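Long-range contacts in anopheles gambiae adenosine kinase (Anopheles gambiae, PDB 3LOO), which catalyses the phosphorylation of adenosine to AMP at the expense of ATP, as an adenosine kinase of the pfkB carbohydrate kinase family: residues L29-L34 with A152-A157; F103-Q108 with Q127-A132; N158-E163 with G184-V189. One frame throughout, in Å; residues are numbered along the deposited sequence.

Interactions 1 and 3 meet the same adenine of the bound bis(adenosine)-5'-tetraphosphate, interaction 1 through Asn31, Leu33, Ala152 and Leu154, interaction 3 through Phe185. Their centres lie about 9 Å apart. Interaction 2 sits at the edge of the large mixed sheet, its centre about 9 Å from that of interaction 1 and about 11 Å from that of interaction 3. The main chain ties interactions 1 and 2 together, with Gly30 N 3.0 Å from Phe103 O, probably a hydrogen bond. Interactions 2 and 3 are joined by Gln129 NE2 and Thr161 OG1, 2.8 Å apart, beside Cys105 and Phe160, whose atoms also pack together.

Interaction 1 of 3, residues L29-L34 with A152-A157; sequences LGNPLL and ANLAAA. With B4P (bis(adenosine)-5'-tetraphosphate), chain D.
Asn31 reaches across from the loop after strand 26-29 and meets Ala157 first: its CB lies 3.8 Å from Ala157 CB. One atom further out, CG is directed beside the backbone N (chi1 -52°), which carries the amide past Leu154 CD2. The amide nitrogen passes 3.6 Å from that methyl, ND2 to Leu154 CD2, and ends on the ligand, where ND2 donates to N1A of the adenine at 3.0 Å in a fairly straight bond (164° at the hydrogen). A second, weak bond runs from ND2 to Phe185 O, whereas OD1 is buried without a polar partner in the model. The segment 29-34 leads from the large mixed sheet into strand 33-39 of the smaller five-stranded sheet, which also holds strand 147-153; in pfkB kinases such a small sheet forms the lid over the substrate site, and the adenine here probably occupies the adenosine pocket. Leu33 lines it with one methyl and packs against protein with the other. Its CD1 touches both Leu154 CD2, at 3.9 Å, and Ala157 CB, while its CD2 rests 3.6 Å from C2A of the adenine. On the same face of the base as Leu33 CD2, Ala152 CB lies 3.4 Å from N6A, the exocyclic amine. Beyond the pocket a water donates to both Gly30 O and Ala157 O, at 3.0 and 2.8 Å, bridging the two main chains.

Interaction 2 of 3, residues F103-Q108 with Q127-A132; sequences FGCVGQ and QYQRSA
Val106 presents its two methyls to Tyr128 and Arg130, both on the adjacent strand 125-131. Its CG1 stands almost squarely over the Tyr128 ring, 3.7 Å from the centroid and 7° off the normal, a CH-pi contact. The other methyl, CG2, takes the position between backbone N and carbonyl carbon, which turns it to one face of the Arg130 guanidinium, offset toward its rim and 3.7 Å from Arg130 CZ. The arginine chain bends at chi2 (-67°) toward strand 100-107, where NH1 makes a weak bond to Gly107 O. Gln108 crosses the arginine's aliphatic part, its NE2 3.7 Å from Arg130 CB. At the other end Phe103 and Gln127 run side by side in the same direction, ring carbon CE1 3.5 Å from Gln127 CB. The backbones are parallel and twisted by 37°, joined by Gln129 N to Gly104 O at 2.9 Å, Val106 N to Gln129 O at 3.0 Å and Ser131 N to Val106 O at 2.8 Å. Helix 110-122 covers the face with Val106 and Tyr128, completing the beta-alpha-beta crossover typical of the Rossmann-like pfkB domain, with strand 125-131 at one edge of the large sheet.

Interaction 3 of 3, residues N158-E163 with G184-V189; sequences NDFTPE and GFFFTV. With B4P (bis(adenosine)-5'-tetraphosphate), chain D.
Val189 N donates to Phe186 O at 2.9 Å, a turn of the helical chain that opens helix 187-203 and sets both residues against the loop 158-163. The side chain of Phe186 extends away from its own backbone N (chi1 -173°) and drives the ring edge onto a face of Phe160. The pair is T-shaped: centroids 5.1 Å apart, planes at 74°, with Phe186 CZ the leading atom, 3.6 Å from Phe160 CE2 and displaced from the middle of the ring toward its rim. Phe160 is likewise extended, and its CB meets the other partner, Val189 CG1, at 3.6 Å. The second methyl of that valine, CG2, slides along Asn158, 3.7 Å from Asn158 CA. Thr188 adds a looser touch, its CG2 methyl 4.1 Å from Asn158 ND2, the two side chains crossing near a right angle; its hydroxyl bonds instead to Tyr221 OH. On the pocket side the neighbouring Phe185 lies over the adenine of the ligand, whose C5A sits 3.4 Å above the centre of its ring. The same turn therefore lines the adenine pocket of the ligand through one phenylalanine and packs against the loop through the next. No hydrogen bond joins the two segments, so the contact probably rests on apolar burial and dispersion, with the edge hydrogens of Phe186 facing the pi cloud of Phe160.

Interaction 1 of 3, residues L29-L34 with A152-A157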
loop_
_atom_site.group_PDB
_atom_site.type_symbol
_atom_site.label_atom_id
_atom_site.label_comp_id
_atom_site.label_asym_id
_atom_site.label_seq_id
_atom_site.Cartn_x
_atom_site.Cartn_y
_atom_site.Cartn_z
ATOM N N LEU A 29 -2.890 -8.436 -0.057
ATOM C CA LEU A 29 -2.911 -8.747 1.360
ATOM C C LEU A 29 -2.441 -7.487 2.086
ATOM O O LEU A 29 -1.428 -6.929 1.727
ATOM C CB LEU A 29 -1.918 -9.862 1.686
ATOM C CG LEU A 29 -2.174 -11.322 1.303
ATOM C CD1 LEU A 29 -2.230 -11.470 -0.158
ATOM C CD2 LEU A 29 -0.951 -12.134 1.832
ATOM N N GLY A 30 -3.186 -7.055 3.099
ATOM C CA GLY A 30 -2.796 -5.872 3.843
ATOM C C GLY A 30 -3.606 -5.684 5.116
ATOM O O GLY A 30 -4.283 -6.616 5.595
ATOM N N ASN A 31 -3.572 -4.450 5.617
ATOM C CA ASN A 31 -4.208 -4.104 6.852
ATOM C C ASN A 31 -5.366 -3.187 6.551
ATOM O O ASN A 31 -5.144 -2.044 6.150
ATOM C CB ASN A 31 -3.250 -3.324 7.791
ATOM C CG ASN A 31 -1.919 -4.015 7.998
ATOM O OD1 ASN A 31 -1.852 -5.262 8.031
ATOM N ND2 ASN A 31 -0.848 -3.208 8.191
ATOM N N PRO A 32 -6.603 -3.675 6.748
ATOM C CA PRO A 32 -7.708 -2.753 6.477
ATOM C C PRO A 32 -7.937 -1.877 7.703
ATOM O O PRO A 32 -8.215 -2.382 8.784
ATOM C CB PRO A 32 -8.907 -3.688 6.220
ATOM C CG PRO A 32 -8.542 -4.982 6.908
ATOM C CD PRO A 32 -7.050 -4.994 7.220
ATOM N N LEU A 33 -7.880 -0.561 7.494
ATOM C CA LEU A 33 -7.887 0.384 8.562
ATOM C C LEU A 33 -8.855 1.505 8.194
ATOM O O LEU A 33 -8.954 1.876 7.014
ATOM C CB LEU A 33 -6.473 0.986 8.686
ATOM C CG LEU A 33 -5.339 0.533 9.619
ATOM C CD1 LEU A 33 -5.362 -0.887 10.078
ATOM C CD2 LEU A 33 -3.954 1.019 9.137
ATOM N N LEU A 34 -9.537 2.046 9.204
ATOM C CA LEU A 34 -10.360 3.232 9.026
ATOM C C LEU A 34 -9.478 4.419 9.385
ATOM O O LEU A 34 -8.947 4.483 10.507
ATOM C CB LEU A 34 -11.589 3.181 9.950
ATOM C CG LEU A 34 -12.595 4.371 9.857
ATOM C CD1 LEU A 34 -13.227 4.550 8.436
ATOM C CD2 LEU A 34 -13.721 4.259 10.914
ATOM N N ALA A 152 -0.743 4.488 13.161
ATOM C CA ALA A 152 -1.578 3.325 12.828
ATOM C C ALA A 152 -1.748 2.412 14.033
ATOM O O ALA A 152 -0.768 1.898 14.584
ATOM C CB ALA A 152 -0.965 2.513 11.626
ATOM N N ASN A 153 -2.994 2.269 14.438
ATOM C CA ASN A 153 -3.421 1.408 15.510
ATOM C C ASN A 153 -4.009 0.196 14.821
ATOM O O ASN A 153 -5.190 0.221 14.393
ATOM C CB ASN A 153 -4.496 2.115 16.348
ATOM C CG ASN A 153 -5.140 1.193 17.389
ATOM O OD1 ASN A 153 -4.508 0.262 17.896
ATOM N ND2 ASN A 153 -6.402 1.443 17.686
ATOM N N LEU A 154 -3.164 -0.829 14.658
ATOM C CA LEU A 154 -3.496 -1.984 13.807
ATOM C C LEU A 154 -4.626 -2.832 14.369
ATOM O O LEU A 154 -5.511 -3.265 13.623
ATOM C CB LEU A 154 -2.269 -2.867 13.538
ATOM C CG LEU A 154 -1.139 -2.265 12.689
ATOM C CD1 LEU A 154 -0.098 -3.311 12.363
ATOM C CD2 LEU A 154 -1.710 -1.651 11.348
ATOM N N ALA A 155 -4.572 -3.086 15.678
ATOM C CA ALA A 155 -5.651 -3.759 16.420
ATOM C C ALA A 155 -6.094 -5.047 15.679
ATOM O O ALA A 155 -5.270 -5.954 15.556
ATOM C CB ALA A 155 -6.810 -2.772 16.688
ATOM N N ALA A 156 -7.331 -5.146 15.161
ATOM C CA ALA A 156 -7.779 -6.406 14.517
ATOM C C ALA A 156 -6.966 -6.792 13.282
ATOM O O ALA A 156 -6.824 -7.984 12.962
ATOM C CB ALA A 156 -9.284 -6.372 14.163
ATOM N N ALA A 157 -6.412 -5.799 12.596
ATOM C CA ALA A 157 -5.547 -6.122 11.436
ATOM C C ALA A 157 -4.367 -6.998 11.853
ATOM O O ALA A 157 -3.846 -7.747 11.029
ATOM C CB ALA A 157 -5.060 -4.870 10.717
HETATM P PA B4P D . -0.108 8.753 2.717
HETATM O O1A B4P D . -1.208 9.783 2.505
HETATM O O2A B4P D . 0.885 9.006 3.850
HETATM O O3A B4P D . 0.794 8.808 1.391
HETATM P PB B4P D . 1.028 7.514 0.489
HETATM O O1B B4P D . -0.255 7.094 -0.231
HETATM O O2B B4P D . 1.881 6.464 1.181
HETATM O O3B B4P D . 1.891 8.539 -0.496
HETATM P PG B4P D . 3.445 8.441 -0.906
HETATM O O1G B4P D . 4.318 9.264 -0.021
HETATM O O2G B4P D . 3.787 6.965 -0.955
HETATM O O3G B4P D . 3.493 9.013 -2.401
HETATM P PD B4P D . 4.109 10.380 -2.993
HETATM O O1D B4P D . 3.843 11.466 -2.017
HETATM O O2D B4P D . 5.490 10.183 -3.552
HETATM O O5E B4P D . -0.741 7.260 2.818
HETATM C C5E B4P D . -1.906 7.246 3.613
HETATM C C4E B4P D . -2.442 5.874 3.907
HETATM O O4E B4P D . -1.501 5.038 4.581
HETATM C C3E B4P D . -3.578 6.025 4.881
HETATM O O3E B4P D . -4.770 5.833 4.094
HETATM C C2E B4P D . -3.400 4.884 5.876
HETATM O O2E B4P D . -4.565 4.075 6.085
HETATM C C1E B4P D . -2.225 4.073 5.298
HETATM N N9A B4P D . -1.404 3.531 6.397
HETATM C C8A B4P D . -0.652 4.213 7.309
HETATM N N7A B4P D . -0.075 3.301 8.145
HETATM C C5A B4P D . -0.486 2.048 7.790
HETATM C C6A B4P D . -0.233 0.747 8.253
HETATM N N6A B4P D . 0.557 0.480 9.339
HETATM N N1A B4P D . -0.839 -0.298 7.635
HETATM C C2A B4P D . -1.636 -0.110 6.554
HETATM N N3A B4P D . -1.882 1.124 6.084
HETATM C C4A B4P D . -1.314 2.208 6.675
HETATM O O5F B4P D . 3.075 10.591 -4.199
HETATM C C5F B4P D . 2.713 9.531 -5.077
HETATM C C4F B4P D . 2.143 10.186 -6.334
HETATM O O4F B4P D . 1.160 11.189 -6.019
HETATM C C3F B4P D . 3.211 10.976 -7.070
HETATM O O3F B4P D . 4.008 10.092 -7.846
HETATM C C2F B4P D . 2.383 11.942 -7.896
HETATM O O2F B4P D . 1.916 11.304 -9.101
HETATM C C1F B4P D . 1.215 12.277 -6.951
HETATM N N9B B4P D . 1.585 13.522 -6.206
HETATM C C8B B4P D . 2.045 13.581 -4.940
HETATM N N7B B4P D . 2.299 14.860 -4.574
HETATM C C5B B4P D . 2.004 15.666 -5.616
HETATM C C6B B4P D . 2.063 17.035 -5.862
HETATM N N6B B4P D . 2.498 17.864 -4.879
HETATM N N1B B4P D . 1.665 17.525 -7.076
HETATM C C2B B4P D . 1.227 16.700 -8.060
HETATM N N3B B4P D . 1.159 15.351 -7.881
HETATM C C4B B4P D . 1.538 14.781 -6.694
HETATM O O HOH W 1 -4.805 -7.592 8.352
#

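Interaction 2 of 3, residues F103-Q108 with Q127-A132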
loop_
_atom_site.group_PDB
_atom_site.type_symbol
_atom_site.label_atom_id
_atom_site.label_comp_id
_atom_site.label_asym_id
_atom_site.label_seq_id
_atom_site.Cartn_x
_atom_site.Cartn_y
_atom_site.Cartn_z
ATOM N N PHE A 103 -7.440 -9.506 1.051
ATOM C CA PHE A 103 -7.360 -10.263 2.305
ATOM C C PHE A 103 -6.738 -9.393 3.406
ATOM O O PHE A 103 -5.664 -8.800 3.204
ATOM C CB PHE A 103 -6.491 -11.521 2.197
ATOM C CG PHE A 103 -7.028 -12.597 1.282
ATOM C CD1 PHE A 103 -8.251 -13.227 1.550
ATOM C CD2 PHE A 103 -6.262 -13.039 0.210
ATOM C CE1 PHE A 103 -8.731 -14.249 0.735
ATOM C CE2 PHE A 103 -6.727 -14.081 -0.625
ATOM C CZ PHE A 103 -7.976 -14.681 -0.342
ATOM N N GLY A 104 -7.402 -9.355 4.554
ATOM C CA GLY A 104 -6.859 -8.740 5.771
ATOM C C GLY A 104 -7.881 -8.983 6.869
ATOM O O GLY A 104 -8.953 -9.557 6.602
ATOM N N CYS A 105 -7.552 -8.565 8.093
ATOM C CA CYS A 105 -8.403 -8.824 9.264
ATOM C C CYS A 105 -9.013 -7.574 9.893
ATOM O O CYS A 105 -8.316 -6.560 10.150
ATOM C CB CYS A 105 -7.624 -9.632 10.317
ATOM S SG CYS A 105 -8.678 -10.320 11.678
ATOM N N VAL A 106 -10.322 -7.658 10.155
ATOM C CA VAL A 106 -11.095 -6.552 10.719
ATOM C C VAL A 106 -11.765 -7.068 11.987
ATOM O O VAL A 106 -11.725 -8.280 12.272
ATOM C CB VAL A 106 -12.198 -5.994 9.761
ATOM C CG1 VAL A 106 -11.600 -5.308 8.498
ATOM C CG2 VAL A 106 -13.226 -7.084 9.383
ATOM N N GLY A 107 -12.404 -6.158 12.719
ATOM C CA GLY A 107 -13.163 -6.536 13.911
ATOM C C GLY A 107 -14.589 -6.850 13.490
ATOM O O GLY A 107 -14.926 -6.817 12.291
ATOM N N GLN A 108 -15.444 -7.128 14.475
ATOM C CA GLN A 108 -16.863 -7.289 14.191
ATOM C C GLN A 108 -17.600 -6.113 14.761
ATOM O O GLN A 108 -18.177 -6.215 15.843
ATOM C CB GLN A 108 -17.378 -8.589 14.786
ATOM C CG GLN A 108 -17.152 -9.724 13.846
ATOM C CD GLN A 108 -17.194 -11.035 14.543
ATOM O OE1 GLN A 108 -17.133 -11.090 15.756
ATOM N NE2 GLN A 108 -17.324 -12.102 13.786
ATOM N N GLN A 127 -12.378 -10.163 1.311
ATOM C CA GLN A 127 -12.402 -11.462 1.975
ATOM C C GLN A 127 -11.749 -11.314 3.339
ATOM O O GLN A 127 -10.651 -11.808 3.593
ATOM C CB GLN A 127 -11.739 -12.488 1.075
ATOM C CG GLN A 127 -12.541 -12.724 -0.213
ATOM C CD GLN A 127 -13.838 -13.498 0.016
ATOM O OE1 GLN A 127 -14.868 -13.213 -0.612
ATOM N NE2 GLN A 127 -13.789 -14.502 0.892
ATOM N N TYR A 128 -12.427 -10.534 4.186
ATOM C CA TYR A 128 -11.917 -10.207 5.528
ATOM C C TYR A 128 -11.973 -11.422 6.454
ATOM O O TYR A 128 -13.004 -12.087 6.542
ATOM C CB TYR A 128 -12.741 -9.100 6.200
ATOM C CG TYR A 128 -12.678 -7.690 5.626
ATOM C CD1 TYR A 128 -11.554 -7.188 4.934
ATOM C CD2 TYR A 128 -13.766 -6.842 5.795
ATOM C CE1 TYR A 128 -11.558 -5.853 4.434
ATOM C CE2 TYR A 128 -13.758 -5.521 5.330
ATOM C CZ TYR A 128 -12.661 -5.033 4.649
ATOM O OH TYR A 128 -12.733 -3.709 4.177
ATOM N N GLN A 129 -10.875 -11.690 7.147
ATOM C CA GLN A 129 -10.907 -12.475 8.371
ATOM C C GLN A 129 -11.545 -11.591 9.471
ATOM O O GLN A 129 -11.476 -10.365 9.420
ATOM C CB GLN A 129 -9.475 -12.902 8.755
ATOM C CG GLN A 129 -9.349 -13.838 9.957
ATOM C CD GLN A 129 -7.929 -14.352 10.144
ATOM O OE1 GLN A 129 -6.988 -13.841 9.557
ATOM N NE2 GLN A 129 -7.773 -15.366 10.975
ATOM N N ARG A 130 -12.194 -12.223 10.442
ATOM C CA ARG A 130 -12.937 -11.509 11.481
ATOM C C ARG A 130 -12.317 -11.828 12.812
ATOM O O ARG A 130 -12.126 -12.990 13.144
ATOM C CB ARG A 130 -14.417 -11.930 11.524
ATOM C CG ARG A 130 -15.214 -11.538 10.332
ATOM C CD ARG A 130 -15.296 -10.082 10.343
ATOM N NE ARG A 130 -15.961 -9.583 9.163
ATOM C CZ ARG A 130 -16.618 -8.429 9.122
ATOM N NH1 ARG A 130 -16.745 -7.663 10.234
ATOM N NH2 ARG A 130 -17.173 -8.071 7.969
ATOM N N SER A 131 -11.987 -10.793 13.567
ATOM C CA SER A 131 -11.568 -10.962 14.958
ATOM C C SER A 131 -12.749 -10.636 15.883
ATOM O O SER A 131 -13.334 -9.538 15.815
ATOM C CB SER A 131 -10.404 -10.029 15.265
ATOM O OG SER A 131 -9.924 -10.250 16.579
ATOM N N ALA A 132 -13.112 -11.553 16.766
ATOM C CA ALA A 132 -14.144 -11.186 17.763
ATOM C C ALA A 132 -13.536 -10.497 19.001
ATOM O O ALA A 132 -14.273 -9.849 19.796
ATOM C CB ALA A 132 -15.006 -12.387 18.150
HETATM O O HOH W 2 -14.472 -6.790 17.029
#

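Interaction 3 of 3, residues N158-E163 with G184-V189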
loop_
_atom_site.group_PDB
_atom_site.type_symbol
_atom_site.label_atom_id
_atom_site.label_comp_id
_atom_site.label_asym_id
_atom_site.label_seq_id
_atom_site.Cartn_x
_atom_site.Cartn_y
_atom_site.Cartn_z
ATOM N N ASN A 158 -3.936 -6.872 13.123
ATOM C CA ASN A 158 -2.897 -7.731 13.678
ATOM C C ASN A 158 -3.365 -9.150 14.005
ATOM O O ASN A 158 -2.528 -10.020 14.257
ATOM C CB ASN A 158 -2.221 -7.105 14.919
ATOM C CG ASN A 158 -0.717 -7.255 14.890
ATOM O OD1 ASN A 158 -0.170 -8.346 14.634
ATOM N ND2 ASN A 158 -0.033 -6.175 15.122
ATOM N N ASP A 159 -4.667 -9.408 13.988
ATOM C CA ASP A 159 -5.155 -10.757 14.231
ATOM C C ASP A 159 -5.197 -11.638 12.995
ATOM O O ASP A 159 -5.778 -12.693 13.040
ATOM C CB ASP A 159 -6.536 -10.720 14.903
ATOM C CG ASP A 159 -6.493 -10.064 16.295
ATOM O OD1 ASP A 159 -5.391 -9.900 16.834
ATOM O OD2 ASP A 159 -7.550 -9.681 16.833
ATOM N N PHE A 160 -4.597 -11.206 11.881
ATOM C CA PHE A 160 -4.600 -11.997 10.669
ATOM C C PHE A 160 -3.775 -13.265 10.889
ATOM O O PHE A 160 -2.689 -13.196 11.451
ATOM C CB PHE A 160 -3.993 -11.205 9.509
ATOM C CG PHE A 160 -4.021 -11.936 8.190
ATOM C CD1 PHE A 160 -5.090 -11.761 7.318
ATOM C CD2 PHE A 160 -2.985 -12.790 7.819
ATOM C CE1 PHE A 160 -5.151 -12.449 6.104
ATOM C CE2 PHE A 160 -3.031 -13.469 6.602
ATOM C CZ PHE A 160 -4.112 -13.287 5.738
ATOM N N THR A 161 -4.269 -14.399 10.399
ATOM C CA THR A 161 -3.516 -15.659 10.510
ATOM C C THR A 161 -3.394 -16.361 9.168
ATOM O O THR A 161 -4.331 -16.330 8.361
ATOM C CB THR A 161 -4.132 -16.644 11.524
ATOM O OG1 THR A 161 -5.490 -16.911 11.160
ATOM C CG2 THR A 161 -4.087 -16.104 12.897
ATOM N N PRO A 162 -2.246 -17.029 8.937
ATOM C CA PRO A 162 -2.042 -17.806 7.704
ATOM C C PRO A 162 -3.192 -18.768 7.418
ATOM O O PRO A 162 -3.454 -19.092 6.269
ATOM C CB PRO A 162 -0.764 -18.597 7.999
ATOM C CG PRO A 162 -0.012 -17.746 8.979
ATOM C CD PRO A 162 -1.034 -17.007 9.794
ATOM N N GLU A 163 -3.879 -19.199 8.469
ATOM C CA GLU A 163 -4.962 -20.149 8.337
ATOM C C GLU A 163 -6.109 -19.564 7.510
ATOM O O GLU A 163 -6.769 -20.293 6.790
ATOM C CB GLU A 163 -5.482 -20.626 9.714
ATOM C CG GLU A 163 -4.641 -20.263 10.994
ATOM C CD GLU A 163 -3.170 -20.691 10.946
ATOM O OE1 GLU A 163 -2.891 -21.898 10.753
ATOM O OE2 GLU A 163 -2.290 -19.813 11.111
ATOM N N GLY A 184 4.596 -3.356 2.608
ATOM C CA GLY A 184 5.525 -3.568 3.741
ATOM C C GLY A 184 4.826 -3.463 5.100
ATOM O O GLY A 184 5.205 -4.154 6.055
ATOM N N PHE A 185 3.794 -2.616 5.194
ATOM C CA PHE A 185 2.916 -2.548 6.376
ATOM C C PHE A 185 2.422 -3.927 6.887
ATOM O O PHE A 185 2.309 -4.161 8.103
ATOM C CB PHE A 185 1.690 -1.687 6.046
ATOM C CG PHE A 185 1.975 -0.205 5.917
ATOM C CD1 PHE A 185 2.809 0.460 6.843
ATOM C CD2 PHE A 185 1.351 0.539 4.915
ATOM C CE1 PHE A 185 3.017 1.830 6.771
ATOM C CE2 PHE A 185 1.565 1.936 4.801
ATOM C CZ PHE A 185 2.412 2.581 5.751
ATOM N N PHE A 186 2.089 -4.816 5.945
ATOM C CA PHE A 186 1.577 -6.149 6.278
ATOM C C PHE A 186 2.629 -7.033 6.957
ATOM O O PHE A 186 2.274 -8.024 7.609
ATOM C CB PHE A 186 0.977 -6.839 5.010
ATOM C CG PHE A 186 0.259 -8.160 5.270
ATOM C CD1 PHE A 186 -1.008 -8.200 5.854
ATOM C CD2 PHE A 186 0.833 -9.362 4.860
ATOM C CE1 PHE A 186 -1.698 -9.406 6.054
ATOM C CE2 PHE A 186 0.168 -10.575 5.046
ATOM C CZ PHE A 186 -1.107 -10.608 5.641
ATOM N N PHE A 187 3.909 -6.690 6.808
ATOM C CA PHE A 187 4.989 -7.427 7.530
ATOM C C PHE A 187 4.852 -7.373 9.053
ATOM O O PHE A 187 5.236 -8.332 9.755
ATOM C CB PHE A 187 6.379 -6.940 7.141
ATOM C CG PHE A 187 6.765 -7.214 5.712
ATOM C CD1 PHE A 187 5.809 -7.529 4.726
ATOM C CD2 PHE A 187 8.094 -7.090 5.338
ATOM C CE1 PHE A 187 6.206 -7.732 3.410
ATOM C CE2 PHE A 187 8.483 -7.296 4.035
ATOM C CZ PHE A 187 7.541 -7.607 3.069
ATOM N N THR A 188 4.283 -6.277 9.565
ATOM C CA THR A 188 3.999 -6.141 11.007
ATOM C C THR A 188 3.092 -7.281 11.432
ATOM O O THR A 188 3.218 -7.834 12.536
ATOM C CB THR A 188 3.276 -4.794 11.325
ATOM O OG1 THR A 188 4.057 -3.723 10.824
ATOM C CG2 THR A 188 3.030 -4.601 12.844
ATOM N N VAL A 189 2.187 -7.661 10.529
ATOM C CA VAL A 189 1.116 -8.563 10.902
ATOM C C VAL A 189 1.394 -10.022 10.530
ATOM O O VAL A 189 1.111 -10.907 11.322
ATOM C CB VAL A 189 -0.229 -8.085 10.301
ATOM C CG1 VAL A 189 -1.275 -9.105 10.488
ATOM C CG2 VAL A 189 -0.633 -6.733 10.948
HETATM P PA B4P D . -0.108 8.753 2.717
HETATM O O1A B4P D . -1.208 9.783 2.505
HETATM O O2A B4P D . 0.885 9.006 3.850
HETATM O O3A B4P D . 0.794 8.808 1.391
HETATM P PB B4P D . 1.028 7.514 0.489
HETATM O O1B B4P D . -0.255 7.094 -0.231
HETATM O O2B B4P D . 1.881 6.464 1.181
HETATM O O3B B4P D . 1.891 8.539 -0.496
HETATM P PG B4P D . 3.445 8.441 -0.906
HETATM O O1G B4P D . 4.318 9.264 -0.021
HETATM O O2G B4P D . 3.787 6.965 -0.955
HETATM O O3G B4P D . 3.493 9.013 -2.401
HETATM P PD B4P D . 4.109 10.380 -2.993
HETATM O O1D B4P D . 3.843 11.466 -2.017
HETATM O O2D B4P D . 5.490 10.183 -3.552
HETATM O O5E B4P D . -0.741 7.260 2.818
HETATM C C5E B4P D . -1.906 7.246 3.613
HETATM C C4E B4P D . -2.442 5.874 3.907
HETATM O O4E B4P D . -1.501 5.038 4.581
HETATM C C3E B4P D . -3.578 6.025 4.881
HETATM O O3E B4P D . -4.770 5.833 4.094
HETATM C C2E B4P D . -3.400 4.884 5.876
HETATM O O2E B4P D . -4.565 4.075 6.085
HETATM C C1E B4P D . -2.225 4.073 5.298
HETATM N N9A B4P D . -1.404 3.531 6.397
HETATM C C8A B4P D . -0.652 4.213 7.309
HETATM N N7A B4P D . -0.075 3.301 8.145
HETATM C C5A B4P D . -0.486 2.048 7.790
HETATM C C6A B4P D . -0.233 0.747 8.253
HETATM N N6A B4P D . 0.557 0.480 9.339
HETATM N N1A B4P D . -0.839 -0.298 7.635
HETATM C C2A B4P D . -1.636 -0.110 6.554
HETATM N N3A B4P D . -1.882 1.124 6.084
HETATM C C4A B4P D . -1.314 2.208 6.675
HETATM O O5F B4P D . 3.075 10.591 -4.199
HETATM C C5F B4P D . 2.713 9.531 -5.077
HETATM C C4F B4P D . 2.143 10.186 -6.334
HETATM O O4F B4P D . 1.160 11.189 -6.019
HETATM C C3F B4P D . 3.211 10.976 -7.070
HETATM O O3F B4P D . 4.008 10.092 -7.846
HETATM C C2F B4P D . 2.383 11.942 -7.896
HETATM O O2F B4P D . 1.916 11.304 -9.101
HETATM C C1F B4P D . 1.215 12.277 -6.951
HETATM N N9B B4P D . 1.585 13.522 -6.206
HETATM C C8B B4P D . 2.045 13.581 -4.940
HETATM N N7B B4P D . 2.299 14.860 -4.574
HETATM C C5B B4P D . 2.004 15.666 -5.616
HETATM C C6B B4P D . 2.063 17.035 -5.862
HETATM N N6B B4P D . 2.498 17.864 -4.879
HETATM N N1B B4P D . 1.665 17.525 -7.076
HETATM C C2B B4P D . 1.227 16.700 -8.060
HETATM N N3B B4P D . 1.159 15.351 -7.881
HETATM C C4B B4P D . 1.538 14.781 -6.694
#